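PDB 3DAO: putative Phosphate, which probably acts as a phosphatase of the haloacid dehalogenase-like hydrolase family. Local coordinates for residues D41-S46 and V278-L283; R50-G55 and K77-Y82. One frame throughout, in Å; residues are numbered along the deposited sequence.

Following the chain from the N terminus, strand 23-26 leads into helix 42-53, which takes part in both contacts. Contact 2 closes the shorter loop, from the C-terminal end of this helix over strand 57-61 and helix 66-72 to the entrance of strand 81-84. Contact 1 closes a far longer one, from the helix start to the C-terminal residues 278-283, so it encloses contact 2 entirely, along with the separate six-stranded sheet. The two meet chiefly around Leu51, whose CD1 lies 3.8 Å from CD2 of Leu279. Helix 42-53 is thereby joined to the terminal helix 274-281 on one flank and to the loop before strand 81-84 on another.

Contact 1. Residues D41-S46 and V278-L283; sequences DPEYMS and VLKSFL
Tyr44 and Leu279 mark the nearest backbone approach, their CA atoms 8.5 Å apart, a spacing bridged by side chains alone, without a hydrogen bond between the two backbones. In the buried part, CD1 of Leu279 comes to the edge of the Tyr44 ring near its plane, 4.2 Å from Tyr44 CD1, and the two side chains cross at about a right angle. A leucine suits this place because its side chain also touches Val47 and Leu51 of helix 42-53 and Phe233 of strand 230-234. Tyrosine adds reach: its hydroxyl makes a weak hydrogen bond to the backbone N of Leu276. The segments lie at the start of helix 42-53 and the end of helix 274-281, which flank the central, mainly parallel sheet of the HAD-type α/β core, helix 42-53 connecting strand 23-26 to strand 57-61 and helix 274-281 being the last helix. Nearer the surface, Glu43 and Lys280, both extended beyond CG, cross at about a right angle and meet at their charged ends. CG of Glu43 stands anti to the backbone N (chi1 -163°), and its OE2 forms a salt bridge with Lys280 NZ; OE2 is modelled too close to its neighbour, so the 2.6 Å from Glu43 OE2 to Lys280 NZ is itself doubtful. Exchanging Glu43 for an alanine would probably deprive the Lys280 ammonium of this carboxylate partner and leave its long chain freer to swing. Asp41 is the N-cap of helix 42-53: its OD1 accepts from Glu43 N at 2.9 Å, an almost straight bond (171°) arriving from above the carboxylate plane.

Contact 2. Residues R50-G55 and K77-Y82; sequences RLIDKG and KHKLLY
The carboxylate of Asp53 receives the ammonium of Lys79 on the syn side of OD1, 22° out of its plane, with NZ 2.6 Å from OD1 in a hydrogen-bonded salt bridge. The His78 ring carries CB of the same lysine over one face, offset toward the rim, and the Tyr82 ring has Lys77 O in plane at its edge, where Tyr82 OH donates to Lys77 O at 2.7 Å. Lys79 starts with CG anti to its carbonyl carbon (chi1 -58°) and then bends at chi3 and chi4, carrying NZ back to helix 42-53, where Asp49 is a second acidic partner. A lysine suits the place because it joins this charge to an apolar chain: Lys79 CE packs 3.8 Å from Ile52 CG2. Strands 57-61 and 81-84 are parallel neighbours joined through helix 66-72, a beta-alpha-beta crossover, and the contact sets helix 42-53, which precedes the crossover, against the residues leading into strand 81-84. Ile52 CD1 lies 3.7 Å from Leu80 CD2; both also rest on Phe58 of strand 57-61, so branched apolar side chains suit this side of the helix. Just beyond, a Schellman motif ends helix 42-53, and Gly55 adopts the positive phi (103°) it requires.

Contact 1. Residues D41-S46 and V278-L283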
# COMPACT_ATOMS: atom_id res chain seq x y z
N ASP A 41 -15.47 -9.72 -8.85
CA ASP A 41 -16.19 -10.95 -9.25
C ASP A 41 -16.24 -11.95 -8.09
O ASP A 41 -15.19 -12.27 -7.53
CB ASP A 41 -15.48 -11.57 -10.44
CG ASP A 41 -16.27 -12.64 -11.10
OD1 ASP A 41 -16.99 -13.38 -10.40
OD2 ASP A 41 -16.10 -12.77 -12.33
N PRO A 42 -17.44 -12.44 -7.72
CA PRO A 42 -17.51 -13.36 -6.57
C PRO A 42 -16.78 -14.65 -6.78
O PRO A 42 -16.46 -15.35 -5.81
CB PRO A 42 -19.02 -13.57 -6.36
CG PRO A 42 -19.65 -13.16 -7.66
CD PRO A 42 -18.79 -12.02 -8.15
N GLU A 43 -16.46 -14.96 -8.02
CA GLU A 43 -15.74 -16.20 -8.27
C GLU A 43 -14.37 -16.09 -7.61
O GLU A 43 -13.80 -17.09 -7.18
CB GLU A 43 -15.65 -16.57 -9.76
CG GLU A 43 -15.27 -18.02 -9.93
CD GLU A 43 -15.17 -18.45 -11.37
OE1 GLU A 43 -15.53 -17.66 -12.27
OE2 GLU A 43 -14.74 -19.60 -11.60
N TYR A 44 -13.88 -14.86 -7.47
CA TYR A 44 -12.59 -14.66 -6.78
C TYR A 44 -12.73 -15.11 -5.34
O TYR A 44 -11.86 -15.74 -4.76
CB TYR A 44 -12.10 -13.18 -6.80
CG TYR A 44 -11.24 -12.83 -8.00
CD1 TYR A 44 -9.94 -13.25 -8.05
CD2 TYR A 44 -11.71 -12.06 -9.04
CE1 TYR A 44 -9.13 -12.94 -9.12
CE2 TYR A 44 -10.91 -11.75 -10.13
CZ TYR A 44 -9.60 -12.20 -10.15
OH TYR A 44 -8.73 -11.92 -11.22
N MSE A 45 -13.87 -14.79 -4.75
CA MSE A 45 -14.06 -15.08 -3.33
C MSE A 45 -14.15 -16.58 -3.14
O MSE A 45 -13.61 -17.12 -2.21
CB MSE A 45 -15.31 -14.42 -2.75
CG MSE A 45 -15.45 -12.93 -2.93
SE MSE A 45 -14.02 -11.93 -2.09
CE MSE A 45 -12.98 -11.51 -3.69
N SER A 46 -14.82 -17.26 -4.07
CA SER A 46 -15.01 -18.71 -3.95
C SER A 46 -13.71 -19.47 -4.11
O SER A 46 -13.38 -20.38 -3.35
CB SER A 46 -16.03 -19.20 -4.99
OG SER A 46 -16.11 -20.62 -4.98
N VAL A 278 -5.19 -18.08 -12.91
CA VAL A 278 -4.03 -18.72 -12.29
C VAL A 278 -4.42 -19.34 -10.96
O VAL A 278 -4.06 -20.46 -10.64
CB VAL A 278 -2.88 -17.69 -12.09
CG1 VAL A 278 -1.73 -18.32 -11.45
CG2 VAL A 278 -2.49 -17.06 -13.45
N LEU A 279 -5.18 -18.60 -10.18
CA LEU A 279 -5.61 -19.11 -8.90
C LEU A 279 -6.36 -20.43 -9.11
O LEU A 279 -6.19 -21.37 -8.33
CB LEU A 279 -6.51 -18.12 -8.17
CG LEU A 279 -5.86 -16.82 -7.71
CD1 LEU A 279 -6.89 -15.92 -7.06
CD2 LEU A 279 -4.76 -17.15 -6.74
N LYS A 280 -7.18 -20.49 -10.14
CA LYS A 280 -7.97 -21.75 -10.41
C LYS A 280 -7.02 -22.87 -10.74
O LYS A 280 -7.25 -24.03 -10.36
CB LYS A 280 -8.95 -21.60 -11.57
CG LYS A 280 -10.17 -20.79 -11.24
CD LYS A 280 -10.93 -20.51 -12.50
CE LYS A 280 -12.25 -19.92 -12.23
NZ LYS A 280 -13.01 -19.93 -13.50
N SER A 281 -5.92 -22.53 -11.38
CA SER A 281 -4.94 -23.56 -11.79
C SER A 281 -4.25 -24.17 -10.57
O SER A 281 -3.54 -25.16 -10.68
CB SER A 281 -3.89 -23.02 -12.77
OG SER A 281 -2.91 -22.23 -12.10
N PHE A 282 -4.40 -23.55 -9.42
CA PHE A 282 -3.77 -24.06 -8.19
C PHE A 282 -4.72 -24.94 -7.40
O PHE A 282 -4.37 -25.46 -6.33
CB PHE A 282 -3.42 -22.95 -7.21
CG PHE A 282 -2.42 -21.95 -7.72
CD1 PHE A 282 -1.49 -22.31 -8.67
CD2 PHE A 282 -2.36 -20.70 -7.19
CE1 PHE A 282 -0.55 -21.39 -9.13
CE2 PHE A 282 -1.43 -19.79 -7.64
CZ PHE A 282 -0.53 -20.13 -8.61
N LEU A 283 -5.95 -25.04 -7.89
CA LEU A 283 -6.99 -25.80 -7.15
C LEU A 283 -6.78 -27.30 -7.28
O LEU A 283 -6.44 -27.79 -8.37
CB LEU A 283 -8.40 -25.46 -7.63
CG LEU A 283 -9.00 -24.11 -7.24
CD1 LEU A 283 -10.27 -23.85 -8.02
CD2 LEU A 283 -9.27 -24.10 -5.75
OXT LEU A 283 -6.97 -28.03 -6.28

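Contact 2. Residues R50-G55 and K77-Y82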
# COMPACT_ATOMS: atom_id res chain seq x y z
N ARG A 50 -11.48 -21.52 -1.32
CA ARG A 50 -11.10 -22.92 -1.57
C ARG A 50 -9.61 -23.16 -1.37
O ARG A 50 -9.19 -24.15 -0.80
CB ARG A 50 -11.54 -23.36 -2.98
CG ARG A 50 -13.06 -23.55 -3.15
CD ARG A 50 -13.48 -23.61 -4.61
NE ARG A 50 -13.13 -24.92 -5.10
CZ ARG A 50 -13.01 -25.27 -6.37
NH1 ARG A 50 -13.19 -24.39 -7.33
NH2 ARG A 50 -12.66 -26.52 -6.67
N LEU A 51 -8.82 -22.19 -1.83
CA LEU A 51 -7.35 -22.27 -1.68
C LEU A 51 -6.99 -22.18 -0.21
O LEU A 51 -6.13 -22.93 0.29
CB LEU A 51 -6.66 -21.14 -2.49
CG LEU A 51 -6.76 -21.25 -4.02
CD1 LEU A 51 -6.22 -19.96 -4.69
CD2 LEU A 51 -6.08 -22.51 -4.56
N ILE A 52 -7.68 -21.32 0.52
CA ILE A 52 -7.38 -21.17 1.94
C ILE A 52 -7.69 -22.47 2.71
O ILE A 52 -6.91 -22.92 3.56
CB ILE A 52 -8.10 -19.99 2.55
CG1 ILE A 52 -7.48 -18.72 1.96
CG2 ILE A 52 -7.92 -20.01 4.10
CD1 ILE A 52 -8.27 -17.41 2.24
N ASP A 53 -8.81 -23.05 2.34
CA ASP A 53 -9.29 -24.33 2.91
C ASP A 53 -8.31 -25.46 2.62
O ASP A 53 -8.23 -26.42 3.38
CB ASP A 53 -10.70 -24.67 2.38
CG ASP A 53 -11.78 -23.82 3.02
OD1 ASP A 53 -11.45 -23.11 3.99
OD2 ASP A 53 -12.93 -23.82 2.55
N LYS A 54 -7.52 -25.31 1.57
CA LYS A 54 -6.49 -26.30 1.19
C LYS A 54 -5.23 -26.08 1.99
O LYS A 54 -4.27 -26.84 1.89
CB LYS A 54 -6.16 -26.28 -0.31
CG LYS A 54 -7.27 -26.83 -1.21
N GLY A 55 -5.25 -25.03 2.79
CA GLY A 55 -4.16 -24.71 3.70
C GLY A 55 -3.23 -23.59 3.26
O GLY A 55 -2.20 -23.37 3.87
N LYS A 77 -13.72 -11.95 4.35
CA LYS A 77 -12.78 -11.03 5.05
C LYS A 77 -12.11 -11.59 6.29
O LYS A 77 -10.98 -11.25 6.62
CB LYS A 77 -13.46 -9.69 5.32
CG LYS A 77 -14.44 -9.71 6.42
CD LYS A 77 -15.11 -8.38 6.62
CE LYS A 77 -15.82 -8.34 7.98
NZ LYS A 77 -16.80 -9.47 8.20
N HIS A 78 -12.81 -12.50 6.95
CA HIS A 78 -12.32 -13.14 8.18
C HIS A 78 -11.17 -14.12 7.98
O HIS A 78 -10.49 -14.48 8.92
CB HIS A 78 -13.49 -13.92 8.83
CG HIS A 78 -14.04 -14.99 7.94
ND1 HIS A 78 -14.86 -14.70 6.86
CD2 HIS A 78 -13.84 -16.33 7.91
CE1 HIS A 78 -15.16 -15.83 6.24
NE2 HIS A 78 -14.54 -16.83 6.84
N LYS A 79 -10.95 -14.54 6.74
CA LYS A 79 -10.01 -15.61 6.46
C LYS A 79 -8.70 -15.14 5.86
O LYS A 79 -7.86 -15.95 5.51
CB LYS A 79 -10.58 -16.58 5.41
CG LYS A 79 -11.86 -17.23 5.69
CD LYS A 79 -12.05 -18.39 4.76
CE LYS A 79 -11.51 -19.70 5.31
NZ LYS A 79 -12.39 -20.79 4.78
N LEU A 80 -8.58 -13.84 5.71
CA LEU A 80 -7.42 -13.23 5.03
C LEU A 80 -6.46 -12.54 5.97
O LEU A 80 -6.79 -12.25 7.12
CB LEU A 80 -7.89 -12.18 3.99
CG LEU A 80 -8.90 -12.62 2.95
CD1 LEU A 80 -9.33 -11.47 2.05
CD2 LEU A 80 -8.29 -13.76 2.10
N LEU A 81 -5.23 -12.34 5.45
CA LEU A 81 -4.23 -11.45 6.08
C LEU A 81 -4.10 -10.21 5.21
O LEU A 81 -4.31 -10.25 4.00
CB LEU A 81 -2.90 -12.13 6.25
CG LEU A 81 -2.86 -13.21 7.33
CD1 LEU A 81 -1.51 -13.88 7.30
CD2 LEU A 81 -3.15 -12.63 8.69
N TYR A 82 -3.84 -9.09 5.87
CA TYR A 82 -3.83 -7.79 5.21
C TYR A 82 -2.56 -6.99 5.42
O TYR A 82 -2.10 -6.80 6.54
CB TYR A 82 -4.98 -6.93 5.76
CG TYR A 82 -6.34 -7.56 5.57
CD1 TYR A 82 -6.82 -8.49 6.47
CD2 TYR A 82 -7.14 -7.22 4.50
CE1 TYR A 82 -8.05 -9.08 6.28
CE2 TYR A 82 -8.38 -7.82 4.31
CZ TYR A 82 -8.83 -8.74 5.19
OH TYR A 82 -10.08 -9.33 4.98